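Local coordinates for protein-disulfide isomerase (Novosphingobium aromaticivorans, PDB 3GMF), which probably acts as a thiol-disulfide oxidoreductase or isomerase of the thioredoxin superfamily, at residues Lys16-Phe22 with Thr169-Asp175; Glu36-Leu41 with Trp185-Arg189; Trp93-Leu97 with Asp123-Phe129. All blocks are in the same frame, centred on the assembly; numbering follows the deposited sequence.

Interaction 1. Residues Lys16-Phe22 with Thr169-Asp175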
# COMPACT_ATOMS: atom_id res chain seq x y z
N LYS A 16 -14.53 -16.93 -5.59
CA LYS A 16 -14.46 -17.73 -4.36
C LYS A 16 -13.19 -17.50 -3.53
O LYS A 16 -13.25 -17.44 -2.31
CB LYS A 16 -14.69 -19.23 -4.62
CG LYS A 16 -13.82 -19.87 -5.72
CD LYS A 16 -13.39 -21.30 -5.35
CE LYS A 16 -14.53 -22.32 -5.38
NZ LYS A 16 -15.18 -22.52 -4.04
N LEU A 17 -12.04 -17.38 -4.20
CA LEU A 17 -10.79 -17.15 -3.46
C LEU A 17 -10.58 -15.64 -3.28
O LEU A 17 -10.38 -14.91 -4.25
CB LEU A 17 -9.57 -17.80 -4.14
CG LEU A 17 -8.29 -18.02 -3.29
CD1 LEU A 17 -7.28 -18.86 -4.03
CD2 LEU A 17 -7.60 -16.73 -2.85
N ARG A 18 -10.60 -15.21 -2.04
CA ARG A 18 -10.33 -13.81 -1.74
C ARG A 18 -8.99 -13.72 -1.00
O ARG A 18 -8.88 -14.18 0.14
CB ARG A 18 -11.45 -13.24 -0.87
CG ARG A 18 -11.26 -11.79 -0.44
CD ARG A 18 -11.39 -10.82 -1.60
NE ARG A 18 -12.76 -10.74 -2.12
CZ ARG A 18 -13.70 -9.89 -1.69
NH1 ARG A 18 -13.44 -9.03 -0.71
NH2 ARG A 18 -14.91 -9.91 -2.24
N LEU A 19 -8.00 -13.13 -1.67
CA LEU A 19 -6.67 -12.92 -1.09
C LEU A 19 -6.63 -11.49 -0.55
O LEU A 19 -6.78 -10.54 -1.31
CB LEU A 19 -5.58 -13.07 -2.17
CG LEU A 19 -4.16 -12.70 -1.73
CD1 LEU A 19 -3.64 -13.61 -0.57
CD2 LEU A 19 -3.19 -12.68 -2.91
N VAL A 20 -6.41 -11.36 0.75
CA VAL A 20 -6.22 -10.04 1.37
C VAL A 20 -4.73 -9.84 1.59
O VAL A 20 -4.08 -10.71 2.14
CB VAL A 20 -6.91 -9.95 2.72
CG1 VAL A 20 -6.57 -8.63 3.41
CG2 VAL A 20 -8.43 -10.07 2.51
N GLU A 21 -4.21 -8.67 1.19
CA GLU A 21 -2.78 -8.33 1.31
C GLU A 21 -2.69 -7.12 2.22
O GLU A 21 -3.36 -6.13 1.94
CB GLU A 21 -2.19 -7.93 -0.05
CG GLU A 21 -2.33 -8.98 -1.18
CD GLU A 21 -1.63 -8.56 -2.47
OE1 GLU A 21 -1.31 -7.36 -2.63
OE2 GLU A 21 -1.38 -9.43 -3.33
N PHE A 22 -1.93 -7.22 3.32
CA PHE A 22 -1.66 -6.08 4.19
C PHE A 22 -0.28 -5.62 3.80
O PHE A 22 0.70 -6.35 4.01
CB PHE A 22 -1.66 -6.49 5.67
CG PHE A 22 -2.98 -7.04 6.15
CD1 PHE A 22 -3.97 -6.19 6.65
CD2 PHE A 22 -3.23 -8.41 6.13
CE1 PHE A 22 -5.20 -6.71 7.12
CE2 PHE A 22 -4.43 -8.92 6.61
CZ PHE A 22 -5.42 -8.06 7.08
N THR A 169 5.19 -7.02 7.42
CA THR A 169 4.62 -6.82 6.08
C THR A 169 5.54 -7.41 4.99
O THR A 169 6.76 -7.48 5.19
CB THR A 169 4.38 -5.34 5.80
OG1 THR A 169 5.56 -4.60 6.16
CG2 THR A 169 3.16 -4.83 6.63
N PRO A 170 4.96 -7.88 3.86
CA PRO A 170 3.52 -8.01 3.63
C PRO A 170 3.00 -9.17 4.47
O PRO A 170 3.78 -10.07 4.82
CB PRO A 170 3.43 -8.38 2.14
CG PRO A 170 4.70 -9.10 1.87
CD PRO A 170 5.73 -8.35 2.69
N SER A 171 1.72 -9.12 4.81
CA SER A 171 1.05 -10.27 5.40
C SER A 171 -0.21 -10.55 4.60
O SER A 171 -0.70 -9.68 3.88
CB SER A 171 0.73 -10.03 6.88
OG SER A 171 1.91 -9.96 7.67
N PHE A 172 -0.76 -11.76 4.75
CA PHE A 172 -1.83 -12.21 3.87
C PHE A 172 -2.89 -12.97 4.63
O PHE A 172 -2.58 -13.65 5.59
CB PHE A 172 -1.25 -13.11 2.77
CG PHE A 172 -0.12 -12.47 2.01
CD1 PHE A 172 -0.40 -11.49 1.06
CD2 PHE A 172 1.20 -12.83 2.28
CE1 PHE A 172 0.64 -10.87 0.39
CE2 PHE A 172 2.26 -12.21 1.57
CZ PHE A 172 1.97 -11.26 0.63
N MET A 173 -4.14 -12.84 4.18
CA MET A 173 -5.20 -13.77 4.59
C MET A 173 -5.85 -14.41 3.38
O MET A 173 -6.01 -13.77 2.33
CB MET A 173 -6.32 -13.16 5.48
CG MET A 173 -6.05 -11.90 6.30
SD MET A 173 -7.54 -11.62 7.36
CE MET A 173 -7.29 -12.86 8.60
N ILE A 174 -6.23 -15.68 3.51
CA ILE A 174 -7.04 -16.32 2.47
C ILE A 174 -8.31 -16.80 3.13
O ILE A 174 -8.27 -17.48 4.17
CB ILE A 174 -6.32 -17.47 1.73
CG1 ILE A 174 -5.10 -16.96 0.95
CG2 ILE A 174 -7.27 -18.13 0.75
CD1 ILE A 174 -4.29 -18.05 0.29
N ASP A 175 -9.44 -16.36 2.57
CA ASP A 175 -10.77 -16.73 3.05
C ASP A 175 -10.87 -16.61 4.58
O ASP A 175 -11.31 -17.53 5.26
CB ASP A 175 -11.15 -18.14 2.53
CG ASP A 175 -11.04 -18.27 1.00
OD1 ASP A 175 -11.11 -17.24 0.28
OD2 ASP A 175 -10.89 -19.42 0.50

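Interaction 2. Residues Glu36-Leu41 with Trp185-Arg189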
# COMPACT_ATOMS: atom_id res chain seq x y z
N GLU A 36 7.54 -9.42 -7.74
CA GLU A 36 7.53 -10.87 -7.89
C GLU A 36 6.15 -11.44 -8.25
O GLU A 36 6.05 -12.43 -8.98
CB GLU A 36 8.02 -11.55 -6.61
CG GLU A 36 9.53 -11.46 -6.33
CD GLU A 36 10.37 -12.03 -7.46
OE1 GLU A 36 10.14 -13.20 -7.84
OE2 GLU A 36 11.25 -11.30 -7.96
N SER A 37 5.09 -10.83 -7.73
CA SER A 37 3.76 -11.42 -7.76
C SER A 37 2.69 -10.80 -8.67
O SER A 37 1.78 -11.52 -9.10
CB SER A 37 3.18 -11.43 -6.35
OG SER A 37 2.73 -10.13 -5.99
N GLU A 38 2.77 -9.49 -8.92
CA GLU A 38 1.70 -8.76 -9.60
C GLU A 38 1.25 -9.43 -10.89
O GLU A 38 0.04 -9.65 -11.09
CB GLU A 38 2.09 -7.29 -9.85
CG GLU A 38 1.05 -6.44 -10.62
CD GLU A 38 -0.21 -6.12 -9.82
OE1 GLU A 38 -0.20 -6.26 -8.58
OE2 GLU A 38 -1.22 -5.74 -10.45
N GLY A 39 2.21 -9.79 -11.75
CA GLY A 39 1.90 -10.40 -13.04
C GLY A 39 1.20 -11.74 -12.91
O GLY A 39 0.14 -11.96 -13.51
N GLN A 40 1.80 -12.62 -12.12
CA GLN A 40 1.32 -14.00 -11.97
C GLN A 40 -0.07 -14.10 -11.34
O GLN A 40 -0.87 -14.93 -11.73
CB GLN A 40 2.35 -14.85 -11.21
CG GLN A 40 3.64 -15.11 -12.01
CD GLN A 40 4.57 -16.13 -11.36
OE1 GLN A 40 4.44 -16.47 -10.19
NE2 GLN A 40 5.53 -16.63 -12.14
N LEU A 41 -0.35 -13.23 -10.37
CA LEU A 41 -1.68 -13.18 -9.75
C LEU A 41 -2.73 -12.70 -10.74
O LEU A 41 -3.85 -13.21 -10.76
CB LEU A 41 -1.66 -12.28 -8.51
CG LEU A 41 -1.05 -12.93 -7.26
CD1 LEU A 41 -0.70 -11.88 -6.20
CD2 LEU A 41 -2.01 -13.97 -6.72
N TRP A 185 6.34 -13.92 -1.92
CA TRP A 185 5.66 -14.65 -3.00
C TRP A 185 5.97 -16.15 -2.97
O TRP A 185 5.10 -16.99 -3.21
CB TRP A 185 6.02 -14.01 -4.34
CG TRP A 185 5.36 -14.64 -5.52
CD1 TRP A 185 5.97 -15.02 -6.68
CD2 TRP A 185 3.96 -14.90 -5.70
NE1 TRP A 185 5.04 -15.54 -7.56
CE2 TRP A 185 3.80 -15.48 -6.99
CE3 TRP A 185 2.83 -14.74 -4.89
CZ2 TRP A 185 2.55 -15.87 -7.49
CZ3 TRP A 185 1.58 -15.14 -5.38
CH2 TRP A 185 1.46 -15.70 -6.67
N ALA A 186 7.20 -16.48 -2.59
CA ALA A 186 7.65 -17.88 -2.56
C ALA A 186 6.85 -18.71 -1.57
O ALA A 186 6.51 -19.87 -1.87
CB ALA A 186 9.13 -17.93 -2.24
N SER A 187 6.54 -18.13 -0.41
CA SER A 187 5.67 -18.78 0.58
C SER A 187 4.16 -18.68 0.27
O SER A 187 3.37 -19.57 0.62
CB SER A 187 5.99 -18.28 2.00
OG SER A 187 5.82 -16.88 2.11
N LEU A 188 3.75 -17.58 -0.35
CA LEU A 188 2.36 -17.38 -0.66
C LEU A 188 1.85 -18.25 -1.81
O LEU A 188 0.79 -18.87 -1.69
CB LEU A 188 2.09 -15.91 -0.96
CG LEU A 188 0.62 -15.59 -1.30
CD1 LEU A 188 -0.37 -15.90 -0.15
CD2 LEU A 188 0.51 -14.14 -1.74
N ARG A 189 2.59 -18.27 -2.92
CA ARG A 189 2.11 -18.90 -4.15
C ARG A 189 1.62 -20.36 -3.99
O ARG A 189 0.53 -20.67 -4.49
CB ARG A 189 3.13 -18.77 -5.29
CG ARG A 189 2.67 -19.43 -6.59
CD ARG A 189 3.62 -19.17 -7.72
NE ARG A 189 4.80 -20.02 -7.62
CZ ARG A 189 5.74 -20.09 -8.56
NH1 ARG A 189 5.63 -19.37 -9.67
NH2 ARG A 189 6.78 -20.89 -8.38

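Interaction 3. Residues Trp93-Leu97 with Asp123-Phe129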
# COMPACT_ATOMS: atom_id res chain seq x y z
N TRP A 93 12.39 6.27 -5.20
CA TRP A 93 11.90 7.39 -4.39
C TRP A 93 12.25 7.32 -2.91
O TRP A 93 12.20 8.34 -2.22
CB TRP A 93 10.38 7.67 -4.55
CG TRP A 93 9.46 6.52 -4.12
CD1 TRP A 93 8.89 5.58 -4.94
CD2 TRP A 93 9.03 6.19 -2.79
NE1 TRP A 93 8.12 4.71 -4.21
CE2 TRP A 93 8.20 5.04 -2.88
CE3 TRP A 93 9.27 6.75 -1.52
CZ2 TRP A 93 7.61 4.44 -1.76
CZ3 TRP A 93 8.68 6.15 -0.40
CH2 TRP A 93 7.86 5.00 -0.54
N ILE A 94 12.63 6.15 -2.42
CA ILE A 94 12.72 5.99 -0.94
C ILE A 94 14.09 6.39 -0.36
O ILE A 94 14.32 6.34 0.85
CB ILE A 94 12.28 4.57 -0.49
CG1 ILE A 94 11.73 4.57 0.95
CG2 ILE A 94 13.42 3.57 -0.66
CD1 ILE A 94 11.00 3.30 1.35
N GLY A 95 15.01 6.82 -1.24
CA GLY A 95 16.37 7.16 -0.82
C GLY A 95 16.49 8.05 0.41
O GLY A 95 17.35 7.79 1.26
N PRO A 96 15.66 9.12 0.51
CA PRO A 96 15.76 9.97 1.71
C PRO A 96 15.50 9.27 3.05
O PRO A 96 15.90 9.80 4.08
CB PRO A 96 14.70 11.04 1.48
CG PRO A 96 14.59 11.13 -0.02
CD PRO A 96 14.72 9.70 -0.47
N LEU A 97 14.84 8.11 3.04
CA LEU A 97 14.71 7.36 4.30
C LEU A 97 16.08 7.01 4.87
O LEU A 97 16.31 7.17 6.07
CB LEU A 97 13.87 6.09 4.10
CG LEU A 97 13.81 5.15 5.31
CD1 LEU A 97 13.19 5.82 6.52
CD2 LEU A 97 13.07 3.86 4.95
N ASP A 123 10.79 16.44 1.09
CA ASP A 123 12.01 15.63 1.20
C ASP A 123 12.05 14.45 0.25
O ASP A 123 13.13 14.10 -0.25
CB ASP A 123 12.21 15.11 2.63
CG ASP A 123 12.52 16.21 3.63
OD1 ASP A 123 12.78 17.37 3.25
OD2 ASP A 123 12.53 15.89 4.83
N PHE A 124 10.90 13.82 0.00
CA PHE A 124 10.83 12.63 -0.84
C PHE A 124 10.48 12.95 -2.29
O PHE A 124 10.37 12.05 -3.12
CB PHE A 124 9.88 11.58 -0.23
CG PHE A 124 10.47 10.87 0.96
CD1 PHE A 124 11.11 9.65 0.79
CD2 PHE A 124 10.42 11.45 2.24
CE1 PHE A 124 11.68 8.97 1.89
CE2 PHE A 124 10.99 10.81 3.32
CZ PHE A 124 11.62 9.56 3.15
N ARG A 125 10.37 14.25 -2.58
CA ARG A 125 10.15 14.75 -3.94
C ARG A 125 8.89 14.19 -4.60
O ARG A 125 8.90 13.81 -5.79
CB ARG A 125 11.40 14.51 -4.81
CG ARG A 125 12.59 15.40 -4.45
CD ARG A 125 13.87 14.95 -5.19
NE ARG A 125 13.62 14.56 -6.58
CZ ARG A 125 13.56 15.40 -7.62
NH1 ARG A 125 13.73 16.71 -7.45
NH2 ARG A 125 13.32 14.92 -8.83
N PHE A 126 7.81 14.14 -3.83
CA PHE A 126 6.55 13.58 -4.33
C PHE A 126 5.82 14.51 -5.32
O PHE A 126 5.02 14.06 -6.14
CB PHE A 126 5.66 13.20 -3.14
CG PHE A 126 6.12 11.96 -2.41
CD1 PHE A 126 6.91 11.00 -3.04
CD2 PHE A 126 5.73 11.74 -1.08
CE1 PHE A 126 7.32 9.82 -2.36
CE2 PHE A 126 6.12 10.59 -0.40
CZ PHE A 126 6.93 9.62 -1.04
N TYR A 127 6.09 15.81 -5.21
CA TYR A 127 5.55 16.77 -6.17
C TYR A 127 6.02 16.45 -7.59
O TYR A 127 5.20 16.33 -8.49
CB TYR A 127 5.88 18.21 -5.75
CG TYR A 127 5.38 18.56 -4.37
CD1 TYR A 127 4.05 18.90 -4.15
CD2 TYR A 127 6.25 18.53 -3.27
CE1 TYR A 127 3.58 19.21 -2.87
CE2 TYR A 127 5.79 18.84 -1.99
CZ TYR A 127 4.45 19.18 -1.80
OH TYR A 127 4.01 19.49 -0.53
N ASP A 128 7.34 16.25 -7.75
CA ASP A 128 7.93 15.84 -9.04
C ASP A 128 7.48 14.44 -9.49
O ASP A 128 7.14 14.25 -10.66
CB ASP A 128 9.47 15.92 -8.99
CG ASP A 128 9.99 17.36 -9.01
OD1 ASP A 128 9.19 18.31 -9.11
OD2 ASP A 128 11.22 17.54 -8.91
N PHE A 129 7.49 13.47 -8.57
CA PHE A 129 7.02 12.11 -8.84
C PHE A 129 5.58 12.10 -9.41
O PHE A 129 5.29 11.40 -10.38
CB PHE A 129 7.10 11.25 -7.56
CG PHE A 129 6.88 9.77 -7.79
CD1 PHE A 129 7.95 8.93 -8.09
CD2 PHE A 129 5.60 9.21 -7.68
CE1 PHE A 129 7.75 7.57 -8.30
CE2 PHE A 129 5.40 7.86 -7.89
CZ PHE A 129 6.48 7.03 -8.20
O HOH W 1 12.63 10.69 -3.43

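Interaction 1. Residues Lys16-Phe22 with Thr169-Asp175
Two pairs of reciprocal backbone hydrogen bonds carry this contact. Val20 N donates to Met173 O at 2.9 Å (170°) and Met173 N returns to Val20 O at 2.9 Å; Phe22 N donates to Ser171 O at 2.8 Å (175°), answered by Ser171 N to Phe22 O at 3.1 Å. At the other end the ladder changes partner: Arg18 N bonds the side chain of Asp175, with OD1 at 3.1 Å and 176°, while the return bond from Asp175 N to Arg18 O is weak at 3.3 Å. The second carboxylate oxygen of Asp175 pairs with Arg195. Between these rungs, Leu19-Ile174 and Glu21-Phe172 are non-hydrogen-bonded pairs, their CA atoms 4.9 and 4.7 Å apart, and Phe172 CA brings a CA-H...O contact to Val20 O at 3.2 Å. With axes 4.8 Å apart at 161°, 17-22 and 171-174 are antiparallel neighbours in the thioredoxin-fold sheet, where strand 17-23 is also hydrogen-bonded to strand 51-57. Before strand 171-174 comes a cis peptide bond at Thr169-Pro170, the cis-proline expected of this fold; both residues touch Cys30, part of a probable CxxC redox site. Packing differs by face. On one, Leu19 CD1 meets Ile174 CG1 at 4.0 Å and Phe172 CB at 4.1 Å, and Glu21 CG reaches Phe172 CE1 at 3.9 Å. On the other, Met173 CG approaches Phe22 CE2 at 3.4 Å, and Met173 SD stands 5.3 Å from the Phe22 ring centroid, 87° off the normal, an edge-on Met-aromatic contact.

Interaction 2. Residues Glu36-Leu41 with Trp185-Arg189
This is a helix-to-helix contact made mainly through one inserted indole, on one side of the thioredoxin-fold sheet, where the helix that follows the probable CxxC motif (28-46) lies beside the C-terminal helix 185-196. The segments run at 30° to each other, but their axes come no closer than 10.9 Å, so side chains must span the gap. Trp185 does so as a knob into a hole formed by Glu36, Ser37, Gln40 and Leu41, and loses 122 Å² of surface to them. Its CA-to-CB bond points toward helix 36-41. Ser37 CB lies over the six-membered ring, 3.9 Å from its centroid and 25° off the normal, a CH-pi contact, while Ser37 OG turns back to the carbonyl of Phe33. Nearer the sheet, Leu41 CG meets Trp185 CH2 at 3.8 Å; at the start of the segment, Glu36 CB lies 3.9 Å from Trp185 CB. At the solvent-facing edge the contact is polar: Gln40 OE1, near the indole plane, accepts two hydrogen bonds, one from Trp185 NE1 at 2.9 Å with an angle of 144°, the other from Arg189 NH1 at 3.2 Å and 138°.

Interaction 3. Residues Trp93-Leu97 with Asp123-Phe129
Phe124 is the main bump: its ring slides into a hollow walled by Trp93, Ile94, Pro96 and Leu97, burying 98 Å² of the residue. Pro96 lies over one face, with CB 3.8 Å from the ring centroid and only 15° off the normal, a CH-pi contact. The rim of the ring reaches the backbone, Phe124 CD1 lying 3.5 Å from Trp93 O and Phe124 CE1 3.9 Å from Ile94 O. Pro96 CG also comes within 3.3 Å of Asp123 O. The complementary bump is the indole of Trp93, a residue that has 93 Å² covered by 123-129 and forms an aromatic cluster with Phe126 and Phe129. Phe126 turns its edge to the Trp93 six-membered ring in an offset edge-to-face pair (centroids 5.5 Å apart, planes at 65°), while the five-membered ring presents its edge to the face of Phe129 (5.5 Å, 71°). Between Phe124 and Phe126 the chain turns at Arg125, where positive phi (58°) closes helix 113-123 in a Schellman motif; the same residue is the N-cap of helix 126-131. All this lies in a helical insertion within the thioredoxin fold, as in DsbA-like proteins; Val67 of helix 62-73 touches both Trp93 and Phe126. Where the backbones stand apart, a water fills the notch, donating to Trp93 O and Phe124 O, 2.7 Å from each.

Interactions 1 and 2 touch, with centres 12 Å apart: Leu188 of the C-terminal helix packs on Leu19 and Phe172, and Leu41 on Leu19 and Glu21, so these two buried leucines join the helices of interaction 2 to the core strands of interaction 1. Interaction 3 is remote, about 29 and 27 Å from them between centres, and nested along the chain inside the loops both close, in a helical part rather than the sheet. Chemistry follows place. The buried strand pair relies mainly on backbone hydrogen bonds, the partly buried helix pair on one indole with polar bonds at its exposed edge, and the likewise partly buried helical contact on aromatic shape and a bridging water.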